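Local structure of Baccell_00875 (Bacteroides cellulosilyticus DSM 14838, 5NO8) at residues W54-K57 with Q62-W65; G75-V80 with I110-K115; V258-N263 with F318-N323; D347-R352 with G399-K404; N529-P534 with M572-A577. The protein acts as a polysaccharide lyase that probably removes the L-rhamnose caps, through their linkage to glucuronic acid, from complex arabinogalactan proteins. All blocks are in the same frame, centred on the assembly; numbering follows the deposited sequence.

Contact 1: W54-K57 with Q62-W65; sequences WVVK and QYPW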
# COMPACT_ATOMS: atom_id res chain seq x y z
N TRP A 54 18.31 4.87 10.59
CA TRP A 54 16.88 5.01 10.31
C TRP A 54 16.60 6.07 9.25
O TRP A 54 15.45 6.15 8.77
CB TRP A 54 16.12 5.28 11.59
CG TRP A 54 16.12 4.06 12.45
CD1 TRP A 54 17.10 3.67 13.36
CD2 TRP A 54 15.16 3.01 12.44
NE1 TRP A 54 16.76 2.47 13.92
CE2 TRP A 54 15.57 2.05 13.38
CE3 TRP A 54 13.95 2.82 11.76
CZ2 TRP A 54 14.83 0.89 13.63
CZ3 TRP A 54 13.22 1.68 12.02
CH2 TRP A 54 13.66 0.72 12.94
N VAL A 55 17.61 6.84 8.87
CA VAL A 55 17.48 7.77 7.74
C VAL A 55 18.34 7.40 6.54
O VAL A 55 19.38 6.72 6.66
CB VAL A 55 17.72 9.25 8.14
CG1 VAL A 55 16.75 9.70 9.21
CG2 VAL A 55 19.14 9.53 8.62
N VAL A 56 17.90 7.85 5.38
CA VAL A 56 18.66 7.77 4.15
C VAL A 56 19.86 8.68 4.32
O VAL A 56 19.72 9.77 4.87
CB VAL A 56 17.82 8.24 2.93
CG1 VAL A 56 18.61 8.12 1.63
CG2 VAL A 56 16.53 7.42 2.83
N LYS A 57 21.03 8.27 3.84
CA LYS A 57 22.20 9.17 3.86
C LYS A 57 21.99 10.30 2.89
O LYS A 57 21.52 10.10 1.77
CB LYS A 57 23.49 8.41 3.57
CG LYS A 57 23.90 7.55 4.76
CD LYS A 57 25.28 6.95 4.57
CE LYS A 57 25.25 5.91 3.47
NZ LYS A 57 26.49 5.09 3.45
N GLN A 62 24.45 7.06 -0.62
CA GLN A 62 23.44 6.00 -0.70
C GLN A 62 22.72 6.07 -2.02
O GLN A 62 22.56 5.05 -2.69
CB GLN A 62 22.47 6.11 0.48
CG GLN A 62 21.55 4.92 0.59
CD GLN A 62 20.73 4.91 1.85
OE1 GLN A 62 21.03 5.63 2.81
NE2 GLN A 62 19.72 4.03 1.89
N TYR A 63 22.23 7.25 -2.38
CA TYR A 63 21.73 7.55 -3.72
C TYR A 63 22.42 8.83 -4.20
O TYR A 63 22.41 9.85 -3.47
CB TYR A 63 20.20 7.74 -3.72
CG TYR A 63 19.47 6.52 -3.24
CD1 TYR A 63 19.33 5.42 -4.07
CD2 TYR A 63 18.98 6.43 -1.93
CE1 TYR A 63 18.69 4.27 -3.63
CE2 TYR A 63 18.33 5.29 -1.47
CZ TYR A 63 18.19 4.22 -2.34
OH TYR A 63 17.56 3.10 -1.93
N PRO A 64 23.03 8.80 -5.40
CA PRO A 64 23.84 9.96 -5.82
C PRO A 64 23.07 11.28 -5.93
O PRO A 64 23.63 12.35 -5.69
CB PRO A 64 24.45 9.53 -7.17
CG PRO A 64 23.84 8.22 -7.49
CD PRO A 64 23.30 7.62 -6.23
N TRP A 65 21.76 11.19 -6.19
CA TRP A 65 20.91 12.37 -6.36
C TRP A 65 20.31 12.83 -5.02
O TRP A 65 19.62 13.84 -4.98
CB TRP A 65 19.79 12.08 -7.40
CG TRP A 65 19.01 10.86 -7.05
CD1 TRP A 65 17.92 10.81 -6.26
CD2 TRP A 65 19.30 9.50 -7.43
NE1 TRP A 65 17.50 9.51 -6.12
CE2 TRP A 65 18.33 8.68 -6.82
CE3 TRP A 65 20.30 8.90 -8.21
CZ2 TRP A 65 18.32 7.30 -6.95
CZ3 TRP A 65 20.30 7.50 -8.34
CH2 TRP A 65 19.30 6.71 -7.73
O HOH W 1 21.21 5.12 5.38
O HOH W 2 22.67 9.53 -0.59

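Contact 2: G75-V80 with I110-K115; sequences GYFTVV and IRILIK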
# COMPACT_ATOMS: atom_id res chain seq x y z
N GLY A 75 13.89 21.76 5.52
CA GLY A 75 12.52 21.86 5.00
C GLY A 75 12.33 23.04 4.12
O GLY A 75 13.29 23.63 3.62
N TYR A 76 11.06 23.39 3.91
CA TYR A 76 10.68 24.43 2.97
C TYR A 76 9.31 24.99 3.25
O TYR A 76 8.53 24.42 4.00
CB TYR A 76 10.75 23.87 1.52
CG TYR A 76 9.92 22.62 1.30
CD1 TYR A 76 8.57 22.71 1.03
CD2 TYR A 76 10.50 21.35 1.39
CE1 TYR A 76 7.82 21.56 0.84
CE2 TYR A 76 9.74 20.19 1.22
CZ TYR A 76 8.40 20.31 0.92
OH TYR A 76 7.65 19.18 0.75
N PHE A 77 9.03 26.14 2.65
CA PHE A 77 7.72 26.76 2.75
C PHE A 77 7.61 27.77 1.64
O PHE A 77 8.62 28.25 1.10
CB PHE A 77 7.50 27.43 4.12
CG PHE A 77 8.54 28.47 4.44
CD1 PHE A 77 8.44 29.74 3.92
CD2 PHE A 77 9.63 28.17 5.23
CE1 PHE A 77 9.40 30.71 4.19
CE2 PHE A 77 10.58 29.14 5.51
CZ PHE A 77 10.47 30.40 4.99
N THR A 78 6.38 28.08 1.28
CA THR A 78 6.10 29.15 0.35
C THR A 78 5.52 30.30 1.13
O THR A 78 4.45 30.17 1.72
CB THR A 78 5.15 28.67 -0.74
OG1 THR A 78 5.78 27.61 -1.47
CG2 THR A 78 4.78 29.80 -1.69
N VAL A 79 6.17 31.45 1.08
CA VAL A 79 5.74 32.61 1.83
C VAL A 79 5.05 33.59 0.89
O VAL A 79 5.52 33.90 -0.21
CB VAL A 79 6.86 33.26 2.68
CG1 VAL A 79 8.05 33.63 1.87
CG2 VAL A 79 6.34 34.47 3.43
N VAL A 80 3.89 34.03 1.33
CA VAL A 80 3.05 34.92 0.55
C VAL A 80 2.72 36.17 1.33
O VAL A 80 2.23 36.10 2.47
CB VAL A 80 1.74 34.21 0.17
CG1 VAL A 80 0.80 35.17 -0.55
CG2 VAL A 80 2.03 33.00 -0.71
N ILE A 110 10.97 34.70 7.94
CA ILE A 110 10.67 33.54 8.79
C ILE A 110 11.90 33.02 9.52
O ILE A 110 12.88 32.63 8.90
CB ILE A 110 10.02 32.40 7.99
CG1 ILE A 110 8.80 32.92 7.20
CG2 ILE A 110 9.61 31.26 8.90
CD1 ILE A 110 7.78 33.58 8.09
N ARG A 111 11.79 32.98 10.83
CA ARG A 111 12.78 32.36 11.69
C ARG A 111 12.35 30.93 11.95
O ARG A 111 11.19 30.73 12.37
CB ARG A 111 12.81 33.13 12.99
CG ARG A 111 13.85 32.74 14.01
CD ARG A 111 13.65 33.69 15.19
NE ARG A 111 14.68 33.64 16.22
CZ ARG A 111 14.61 32.98 17.38
NH1 ARG A 111 15.62 33.06 18.25
NH2 ARG A 111 13.55 32.20 17.67
N ILE A 112 13.24 29.98 11.70
CA ILE A 112 13.01 28.57 12.00
C ILE A 112 14.00 28.16 13.08
O ILE A 112 15.21 28.17 12.84
CB ILE A 112 13.18 27.64 10.79
CG1 ILE A 112 12.34 28.12 9.58
CG2 ILE A 112 12.76 26.23 11.15
CD1 ILE A 112 13.11 28.95 8.57
N LEU A 113 13.49 27.85 14.26
CA LEU A 113 14.38 27.42 15.37
C LEU A 113 14.10 25.96 15.64
O LEU A 113 12.94 25.61 15.86
CB LEU A 113 14.14 28.24 16.62
CG LEU A 113 14.93 27.88 17.89
CD1 LEU A 113 16.42 28.11 17.67
CD2 LEU A 113 14.42 28.71 19.06
N ILE A 114 15.14 25.14 15.64
CA ILE A 114 15.04 23.76 16.08
C ILE A 114 15.77 23.56 17.40
O ILE A 114 16.96 23.85 17.48
CB ILE A 114 15.64 22.79 15.06
CG1 ILE A 114 15.10 23.09 13.66
CG2 ILE A 114 15.30 21.36 15.47
CD1 ILE A 114 15.72 22.28 12.55
N LYS A 115 15.06 23.06 18.41
CA LYS A 115 15.65 22.71 19.71
C LYS A 115 15.50 21.21 19.89
O LYS A 115 14.38 20.71 19.85
CB LYS A 115 14.93 23.48 20.84
CG LYS A 115 15.16 25.00 20.80
CD LYS A 115 14.54 25.75 21.98
CE LYS A 115 13.09 26.16 21.70
NZ LYS A 115 12.48 26.79 22.88

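Contact 3: V258-N263 with F318-N323; sequences VLVSCN and FDFYYN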
# COMPACT_ATOMS: atom_id res chain seq x y z
N VAL A 258 -3.49 10.56 21.01
CA VAL A 258 -4.70 9.73 21.01
C VAL A 258 -4.67 8.79 19.83
O VAL A 258 -3.92 9.01 18.86
CB VAL A 258 -5.99 10.57 20.98
CG1 VAL A 258 -6.02 11.56 22.14
CG2 VAL A 258 -6.17 11.32 19.67
N LEU A 259 -5.47 7.72 19.91
CA LEU A 259 -5.60 6.74 18.84
C LEU A 259 -7.07 6.69 18.42
O LEU A 259 -7.95 6.49 19.27
CB LEU A 259 -5.15 5.34 19.29
CG LEU A 259 -3.67 5.21 19.56
CD1 LEU A 259 -3.43 3.99 20.43
CD2 LEU A 259 -2.90 5.13 18.25
N VAL A 260 -7.31 6.86 17.13
CA VAL A 260 -8.64 6.76 16.57
C VAL A 260 -8.76 5.46 15.82
O VAL A 260 -7.84 5.05 15.13
CB VAL A 260 -8.93 7.96 15.65
CG1 VAL A 260 -10.29 7.85 14.99
CG2 VAL A 260 -8.89 9.22 16.49
N SER A 261 -9.92 4.81 15.93
CA SER A 261 -10.20 3.62 15.15
C SER A 261 -11.70 3.54 14.90
O SER A 261 -12.50 4.04 15.69
CB SER A 261 -9.72 2.37 15.89
OG SER A 261 -10.22 2.36 17.21
N CYS A 262 -12.05 2.83 13.83
CA CYS A 262 -13.45 2.60 13.45
C CYS A 262 -13.70 1.10 13.41
O CYS A 262 -12.78 0.32 13.21
CB CYS A 262 -13.74 3.18 12.08
SG CYS A 262 -13.37 4.96 11.94
N ASN A 263 -14.96 0.70 13.54
CA ASN A 263 -15.29 -0.71 13.45
C ASN A 263 -14.96 -1.25 12.05
O ASN A 263 -14.53 -2.40 11.92
CB ASN A 263 -16.74 -0.99 13.89
CG ASN A 263 -17.77 -0.30 13.04
OD1 ASN A 263 -17.69 0.90 12.81
ND2 ASN A 263 -18.72 -1.06 12.51
N PHE A 318 -14.46 11.67 9.81
CA PHE A 318 -14.80 11.94 11.20
C PHE A 318 -13.67 12.75 11.82
O PHE A 318 -12.51 12.31 11.76
CB PHE A 318 -14.96 10.63 11.96
CG PHE A 318 -16.18 9.84 11.55
CD1 PHE A 318 -17.42 10.22 12.00
CD2 PHE A 318 -16.09 8.73 10.74
CE1 PHE A 318 -18.54 9.49 11.67
CE2 PHE A 318 -17.21 8.01 10.37
CZ PHE A 318 -18.44 8.39 10.86
N ASP A 319 -13.99 13.90 12.41
CA ASP A 319 -13.01 14.74 13.13
C ASP A 319 -13.30 14.72 14.63
O ASP A 319 -14.47 14.78 15.01
CB ASP A 319 -13.05 16.18 12.64
CG ASP A 319 -12.46 16.35 11.27
OD1 ASP A 319 -11.22 16.22 11.10
OD2 ASP A 319 -13.21 16.64 10.34
N PHE A 320 -12.27 14.52 15.45
CA PHE A 320 -12.35 14.76 16.90
C PHE A 320 -11.60 16.04 17.27
O PHE A 320 -10.52 16.31 16.75
CB PHE A 320 -11.76 13.61 17.70
CG PHE A 320 -12.58 12.38 17.67
CD1 PHE A 320 -13.60 12.18 18.59
CD2 PHE A 320 -12.36 11.41 16.70
CE1 PHE A 320 -14.38 11.04 18.54
CE2 PHE A 320 -13.12 10.27 16.66
CZ PHE A 320 -14.14 10.07 17.58
N TYR A 321 -12.18 16.81 18.18
CA TYR A 321 -11.61 18.07 18.65
C TYR A 321 -11.54 17.93 20.14
O TYR A 321 -12.53 17.52 20.77
CB TYR A 321 -12.49 19.25 18.28
CG TYR A 321 -12.66 19.40 16.79
CD1 TYR A 321 -11.74 20.12 16.03
CD2 TYR A 321 -13.70 18.76 16.14
CE1 TYR A 321 -11.88 20.23 14.65
CE2 TYR A 321 -13.84 18.86 14.78
CZ TYR A 321 -12.94 19.58 14.05
OH TYR A 321 -13.10 19.63 12.70
N TYR A 322 -10.38 18.22 20.73
CA TYR A 322 -10.14 17.88 22.15
C TYR A 322 -9.04 18.77 22.73
O TYR A 322 -8.23 19.34 22.01
CB TYR A 322 -9.80 16.38 22.35
CG TYR A 322 -8.64 15.90 21.53
CD1 TYR A 322 -8.79 15.67 20.16
CD2 TYR A 322 -7.39 15.72 22.10
CE1 TYR A 322 -7.70 15.29 19.38
CE2 TYR A 322 -6.32 15.31 21.34
CZ TYR A 322 -6.48 15.10 19.97
OH TYR A 322 -5.37 14.75 19.19
N ASN A 323 -9.05 18.87 24.06
CA ASN A 323 -7.99 19.56 24.82
C ASN A 323 -7.69 20.98 24.34
O ASN A 323 -6.54 21.40 24.19
CB ASN A 323 -6.71 18.69 24.88
CG ASN A 323 -6.92 17.37 25.62
OD1 ASN A 323 -6.02 16.52 25.68
ND2 ASN A 323 -8.09 17.18 26.14

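Contact 4: D347-R352 with G399-K404; sequences DFIRTR and GVLLVK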
# COMPACT_ATOMS: atom_id res chain seq x y z
N ASP A 347 -20.53 -5.98 -15.05
CA ASP A 347 -21.25 -5.53 -16.24
C ASP A 347 -20.48 -4.52 -17.06
O ASP A 347 -20.51 -4.58 -18.27
CB ASP A 347 -22.62 -4.96 -15.89
CG ASP A 347 -23.61 -6.05 -15.38
OD1 ASP A 347 -23.40 -7.26 -15.63
OD2 ASP A 347 -24.61 -5.67 -14.73
N PHE A 348 -19.74 -3.63 -16.40
CA PHE A 348 -18.89 -2.67 -17.11
C PHE A 348 -17.77 -3.36 -17.88
O PHE A 348 -17.49 -2.99 -19.03
CB PHE A 348 -18.31 -1.63 -16.14
CG PHE A 348 -17.78 -0.41 -16.82
CD1 PHE A 348 -16.49 -0.40 -17.36
CD2 PHE A 348 -18.53 0.75 -16.91
CE1 PHE A 348 -15.99 0.71 -18.02
CE2 PHE A 348 -18.03 1.88 -17.56
CZ PHE A 348 -16.76 1.86 -18.12
N ILE A 349 -17.13 -4.34 -17.24
CA ILE A 349 -16.04 -5.08 -17.89
C ILE A 349 -16.57 -5.74 -19.17
O ILE A 349 -16.00 -5.56 -20.26
CB ILE A 349 -15.43 -6.13 -16.97
CG1 ILE A 349 -14.64 -5.45 -15.84
CG2 ILE A 349 -14.50 -7.06 -17.76
CD1 ILE A 349 -14.31 -6.34 -14.68
N ARG A 350 -17.70 -6.43 -19.04
CA ARG A 350 -18.29 -7.10 -20.19
C ARG A 350 -18.74 -6.13 -21.28
O ARG A 350 -18.44 -6.34 -22.46
CB ARG A 350 -19.47 -7.99 -19.77
CG ARG A 350 -20.05 -8.80 -20.93
CD ARG A 350 -21.18 -9.69 -20.49
NE ARG A 350 -22.36 -8.96 -20.01
CZ ARG A 350 -23.24 -8.31 -20.78
NH1 ARG A 350 -23.13 -8.23 -22.10
NH2 ARG A 350 -24.27 -7.72 -20.20
N THR A 351 -19.45 -5.08 -20.91
CA THR A 351 -20.07 -4.20 -21.90
C THR A 351 -19.19 -3.10 -22.48
O THR A 351 -19.52 -2.55 -23.51
CB THR A 351 -21.37 -3.57 -21.38
OG1 THR A 351 -21.10 -2.70 -20.27
CG2 THR A 351 -22.35 -4.67 -21.00
N ARG A 352 -18.08 -2.77 -21.81
CA ARG A 352 -17.20 -1.66 -22.21
C ARG A 352 -15.74 -2.07 -22.39
O ARG A 352 -15.04 -1.43 -23.15
CB ARG A 352 -17.26 -0.51 -21.18
CG ARG A 352 -18.64 0.09 -20.92
CD ARG A 352 -19.26 0.70 -22.17
NE ARG A 352 -18.62 1.94 -22.61
CZ ARG A 352 -17.76 2.10 -23.63
NH1 ARG A 352 -17.31 1.08 -24.37
NH2 ARG A 352 -17.30 3.32 -23.91
N GLY A 399 -10.91 -11.79 -16.53
CA GLY A 399 -11.54 -13.09 -16.78
C GLY A 399 -11.78 -13.89 -15.52
O GLY A 399 -12.83 -14.51 -15.34
N VAL A 400 -10.83 -13.89 -14.60
CA VAL A 400 -10.97 -14.66 -13.39
C VAL A 400 -12.13 -14.07 -12.55
O VAL A 400 -12.95 -14.80 -11.99
CB VAL A 400 -9.65 -14.73 -12.60
CG1 VAL A 400 -9.82 -15.49 -11.30
CG2 VAL A 400 -8.56 -15.40 -13.46
N LEU A 401 -12.21 -12.74 -12.51
CA LEU A 401 -13.32 -12.11 -11.80
C LEU A 401 -14.67 -12.52 -12.43
O LEU A 401 -15.61 -12.89 -11.69
CB LEU A 401 -13.23 -10.59 -11.85
CG LEU A 401 -14.42 -9.85 -11.24
CD1 LEU A 401 -14.65 -10.28 -9.81
CD2 LEU A 401 -14.21 -8.35 -11.35
N LEU A 402 -14.78 -12.39 -13.75
CA LEU A 402 -16.06 -12.73 -14.40
C LEU A 402 -16.48 -14.18 -14.18
O LEU A 402 -17.68 -14.44 -14.00
CB LEU A 402 -16.11 -12.35 -15.86
CG LEU A 402 -16.61 -10.94 -16.16
CD1 LEU A 402 -15.87 -9.83 -15.43
CD2 LEU A 402 -16.61 -10.69 -17.66
N VAL A 403 -15.52 -15.11 -14.13
CA VAL A 403 -15.84 -16.50 -13.75
C VAL A 403 -16.41 -16.58 -12.34
O VAL A 403 -17.42 -17.25 -12.12
CB VAL A 403 -14.62 -17.46 -13.80
CG1 VAL A 403 -15.04 -18.84 -13.31
CG2 VAL A 403 -14.06 -17.53 -15.19
N LYS A 404 -15.76 -15.95 -11.37
CA LYS A 404 -16.21 -16.06 -9.99
C LYS A 404 -17.63 -15.48 -9.89
O LYS A 404 -18.48 -16.07 -9.24
CB LYS A 404 -15.25 -15.41 -9.01
CG LYS A 404 -13.95 -16.18 -8.90
CD LYS A 404 -13.07 -15.68 -7.78
CE LYS A 404 -11.75 -16.42 -7.78
NZ LYS A 404 -11.02 -16.15 -6.52

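Contact 5: N529-P534 with M572-A577; sequences NGLNYP and MPVLEA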
# COMPACT_ATOMS: atom_id res chain seq x y z
N ASN A 529 14.90 -21.21 1.00
CA ASN A 529 15.23 -19.80 0.87
C ASN A 529 14.96 -19.01 2.15
O ASN A 529 15.72 -18.11 2.48
CB ASN A 529 14.48 -19.15 -0.29
CG ASN A 529 14.95 -19.62 -1.64
OD1 ASN A 529 16.01 -20.26 -1.76
ND2 ASN A 529 14.19 -19.28 -2.69
N GLY A 530 13.88 -19.34 2.87
CA GLY A 530 13.44 -18.54 4.02
C GLY A 530 13.30 -17.07 3.63
O GLY A 530 12.71 -16.74 2.60
N LEU A 531 13.91 -16.19 4.42
CA LEU A 531 13.84 -14.75 4.17
C LEU A 531 14.84 -14.25 3.13
O LEU A 531 14.84 -13.05 2.80
CB LEU A 531 14.01 -13.98 5.48
CG LEU A 531 13.11 -14.41 6.65
CD1 LEU A 531 13.36 -13.51 7.85
CD2 LEU A 531 11.65 -14.40 6.26
N ASN A 532 15.66 -15.13 2.56
CA ASN A 532 16.50 -14.77 1.42
C ASN A 532 15.70 -14.76 0.13
O ASN A 532 15.91 -15.58 -0.75
CB ASN A 532 17.70 -15.71 1.31
CG ASN A 532 18.51 -15.74 2.58
OD1 ASN A 532 18.62 -16.78 3.22
ND2 ASN A 532 19.04 -14.59 2.98
N TYR A 533 14.79 -13.79 0.01
CA TYR A 533 13.89 -13.72 -1.13
C TYR A 533 14.68 -13.25 -2.34
O TYR A 533 15.34 -12.20 -2.27
CB TYR A 533 12.75 -12.73 -0.85
CG TYR A 533 11.86 -13.08 0.31
CD1 TYR A 533 10.83 -14.02 0.18
CD2 TYR A 533 12.01 -12.44 1.53
CE1 TYR A 533 10.01 -14.32 1.25
CE2 TYR A 533 11.18 -12.73 2.60
CZ TYR A 533 10.19 -13.67 2.45
OH TYR A 533 9.39 -13.93 3.52
N PRO A 534 14.62 -13.99 -3.46
CA PRO A 534 15.24 -13.46 -4.67
C PRO A 534 14.55 -12.19 -5.19
O PRO A 534 13.34 -11.98 -4.95
CB PRO A 534 15.09 -14.61 -5.70
CG PRO A 534 14.35 -15.71 -5.03
CD PRO A 534 13.84 -15.22 -3.71
N MET A 572 5.10 -14.85 8.50
CA MET A 572 3.94 -13.97 8.73
C MET A 572 4.31 -12.59 9.27
O MET A 572 3.79 -11.62 8.76
CB MET A 572 2.89 -14.61 9.63
CG MET A 572 2.04 -15.64 8.91
SD MET A 572 0.86 -14.90 7.76
CE MET A 572 -0.30 -14.26 8.95
N PRO A 573 5.21 -12.50 10.28
CA PRO A 573 5.57 -11.17 10.82
C PRO A 573 6.26 -10.26 9.80
O PRO A 573 6.08 -9.03 9.84
CB PRO A 573 6.52 -11.50 11.99
CG PRO A 573 6.20 -12.91 12.34
CD PRO A 573 5.92 -13.56 11.03
N VAL A 574 7.02 -10.85 8.89
CA VAL A 574 7.64 -10.14 7.80
C VAL A 574 6.58 -9.59 6.83
O VAL A 574 6.68 -8.44 6.36
CB VAL A 574 8.72 -11.03 7.14
CG1 VAL A 574 9.25 -10.44 5.87
CG2 VAL A 574 9.86 -11.28 8.13
N LEU A 575 5.54 -10.38 6.56
CA LEU A 575 4.44 -9.89 5.73
C LEU A 575 3.63 -8.80 6.42
O LEU A 575 3.24 -7.79 5.78
CB LEU A 575 3.50 -11.03 5.34
CG LEU A 575 2.32 -10.61 4.47
CD1 LEU A 575 2.81 -9.98 3.20
CD2 LEU A 575 1.46 -11.81 4.12
N GLU A 576 3.36 -8.99 7.70
CA GLU A 576 2.56 -8.04 8.46
C GLU A 576 3.24 -6.70 8.63
O GLU A 576 2.56 -5.68 8.79
CB GLU A 576 2.15 -8.60 9.83
CG GLU A 576 1.20 -9.78 9.68
CD GLU A 576 0.64 -10.27 10.98
OE1 GLU A 576 0.33 -9.43 11.86
OE2 GLU A 576 0.46 -11.50 11.13
N ALA A 577 4.57 -6.68 8.55
CA ALA A 577 5.32 -5.42 8.70
C ALA A 577 5.06 -4.40 7.57
O ALA A 577 5.25 -3.19 7.77
CB ALA A 577 6.81 -5.72 8.83

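Contact 1: W54-K57 with Q62-W65
Gln62 reaches back across its own loop to Val56 and Lys57, and these three residues account for most of the 201 Å² buried here. The tie is a bond from Lys57 N to Gln62 OE1, 2.8 Å and nearly straight at 172°, with the donor tilted 33° from the plane of the amide carbonyl. An extended side chain makes this possible: CG of Gln62 stands anti to its N (chi1 -170°) and the chain stays stretched beyond, so OE1 reaches the backbone of Lys57; as whole side chains, Gln62 crosses Val56 and Lys57 at about a right angle. Lys57 lines the stem of the glutamine, its CB 4.0 Å from CB of Gln62. Val56 packs one methyl, CG1, 3.9 Å from Gln62 CD, and the same methyl reaches the edge of the Tyr63 ring at 4.0 Å from CD2. Water 1 donates to Gln62 OE1 at 2.6 Å and to Val55 O at 2.7 Å. Water 2 accepts a hydrogen bond from Tyr63 N at 2.9 Å. Gln62 NE2 is hydrogen-bonded to Asn149 OD1, and the backbone of Val56 pairs with Pro147, which fastens this return between strands 40-45 and 75-81 to a neighbouring loop. With OE1 accepting from a backbone N-H and a water while NE2 bonds to the side-chain amide oxygen of Asn149, both ends of the amide have proper partners, which should fix its rotation.

Contact 2: G75-V80 with I110-K115
Phe77 meets Ile110 and Ile112 between two beta sheets packed face to face, a sandwich-like layer in which strand 75-81 belongs to one sheet and strand 110-119 to the other. The tight part is the end of the phenylalanine ring. Its CZ lies 3.6 Å from CB of Ile110 and CE1 3.8 Å from CG1 of Ile110, so the branch point of the isoleucine, rather than its tip, bears on the ring. Phe77 holds its CG between the backbone N and the carbonyl carbon (chi1 57°), and the two side chains run side by side, pointing opposite ways. Leu139 and Glu107, from neighbouring strands of the two sheets, also touch the ring.

The contact loosens beyond this ring, toward Val79 and on the outer faces of the strands. Val79 CG2 stays 4.8 Å from CG1 of Ile110, although Val79 CG1 sits in plane at the edge of the Phe77 ring. Partly exposed Arg111 points away from strand 75-80, and Thr78, on the reverse face, bonds a glycerol through OG1. Ile112 turns its end methyl in with an unusual chi2 of 97°, placing CD1 at the ring edge, 4.0 Å from Phe77 CE2.

Contact 3: V258-N263 with F318-N323
Val258 sets both methyls against the hydroxyl end of Tyr322, with CG2 3.6 Å from the OH of Tyr322 and CG1 3.8 Å from its CE2. The two side chains approach from opposite directions, and the tyrosine is aimed by a chi1 of 56°, which tucks CG between its backbone N and carbonyl carbon. Two residues along each segment the theme recurs more loosely: Val260 CG1 lies 4.1 Å from Phe320 CE2, and Val260 CG2 stands equally far from Phe320 CD2. The CA atoms of Val260 and Phe320 are 8.8 Å apart, too far for backbone pairing, and the pairing order shows the strands running in opposite directions. Strands 259-262 and 314-322 belong to one eight-stranded mixed sheet but are separated in its order, so the sheet probably curls or folds over to bring these faces together, as in a sandwich or barrel. Thr328 of strand 326-335 touches both valines. Ala173, from the loop before strand 175-180 of another sheet, touches Val258 and Tyr322 and joins this beta region to the one before it. An alanine here, in place of Val258, would lack both methyls and is likely to open a gap beside the Tyr322 hydroxyl end, letting that ring turn. Cohesion between the segments is dispersive, resting on valine methyls packed against aromatic rings and, for Val258, the phenol oxygen, and depends on shape rather than charge.

Contact 4: D347-R352 with G399-K404
Where Ile349 meets Leu401 and Leu402, the local axes of helices 347-352 and 399-404 approach to 10.7 Å and cross at -120°, a wide separation that side chains must bridge. Both helices belong to the alpha-helical domain, whose succession of helices is consistent with an alpha/alpha toroid, as in many polysaccharide lyases. Ile349 does the bridging with both arms. With CG1 anti to the carbonyl carbon (chi1 -70°) and the chain extended beyond, CD1 comes to 3.9 Å from CD2 of Leu401, while CG2 lies 3.9 Å from CD1 of Leu402. That same leucine methyl is also 3.9 Å from CD1 of Ile349, so it nests between the two arms as the side chains interleave from opposing helices. Replacing Ile349 by an alanine removes both arms and would probably leave a gap against Leu401 and Leu402, with Leu402 less firmly held on this side. Leu401 continues into helix 682-692 through Leu684 and Val685, and Leu402 into helix 412-429 through Leu418, which makes the contact a node among four helices. Arg350 only grazes it, CB lying 4.5 Å from CD2 of Leu402, and its end leads off toward Glu413 and Ser417. On helix 347-352, the carbonyl of Asp347 is gripped from opposite faces of its plane: Thr351 N lies 2.9 Å from Asp347 O, and Thr351 OG1 donates to that oxygen at 2.8 Å.

Contact 5: N529-P534 with M572-A577
Leu531 and Tyr533 both turn toward Val574, and the apolar touch they make is small, with 99 Å² buried in all and Val574 giving about half. Val574 splits its methyls between them. CG2 lies 4.1 Å from CD2 of Leu531 and nearly as close to CD1, the two side chains crossing at a slant. The other methyl, CG1, is set anti to the backbone N (chi1 171°), which places it 4.2 Å from the OH of Tyr533.

Hydrogen bonds shape the loop that presents these groups. Helix 509-529 ends in a type II' turn from Asn529 to Asn532, closed by Asn532 N to Asn529 O at 3.0 Å, with Gly530 taking the positive phi (52°). An overlapping inverse gamma turn is centred on Asn532, its bond from Tyr533 N to Leu531 O weak. This folding brings Gly530 O 3.8 Å above one face of the Tyr533 ring, toward its rim. On the other segment the helix is kinked at Pro573 and Val574, whose nitrogens have no bond to the preceding turn; for Pro573 there is no N-H to give.

Polar bonds to residues beyond the segments tie the loop down as well. Tyr533 OH is hydrogen-bonded to Gln571 OE1 of helix 562-576, Asn532 ND2 to Gln156, and Ala577 O to His166, so both segments also reach the region of helix 155-161 and strand 163-168. The chemistry is therefore mixed for Tyr533: its phenol oxygen lies close to a valine methyl yet is satisfied by a glutamine one residue before the segment, which should hold the ring's direction.

How the contacts relate
The five contacts follow one another in series along the chain, each closing before the next opens, and none touches another. Contacts 1 and 2 lie in the N-terminal beta region on the same side of the chain's centre, their centres 23 Å apart. Contact 3 belongs to the following beta region, and contacts 4 and 5 to the helical part. Contact 5 comes closest to contact 1, about 10 Å between nearest atoms, where beta and helical regions meet. Contacts 2 and 4 mark the extremes, with centres 52 Å apart on opposite sides of the chain's centre. Glycerols bind beside both, probably from the crystallisation liquor, and neither identifies a substrate site.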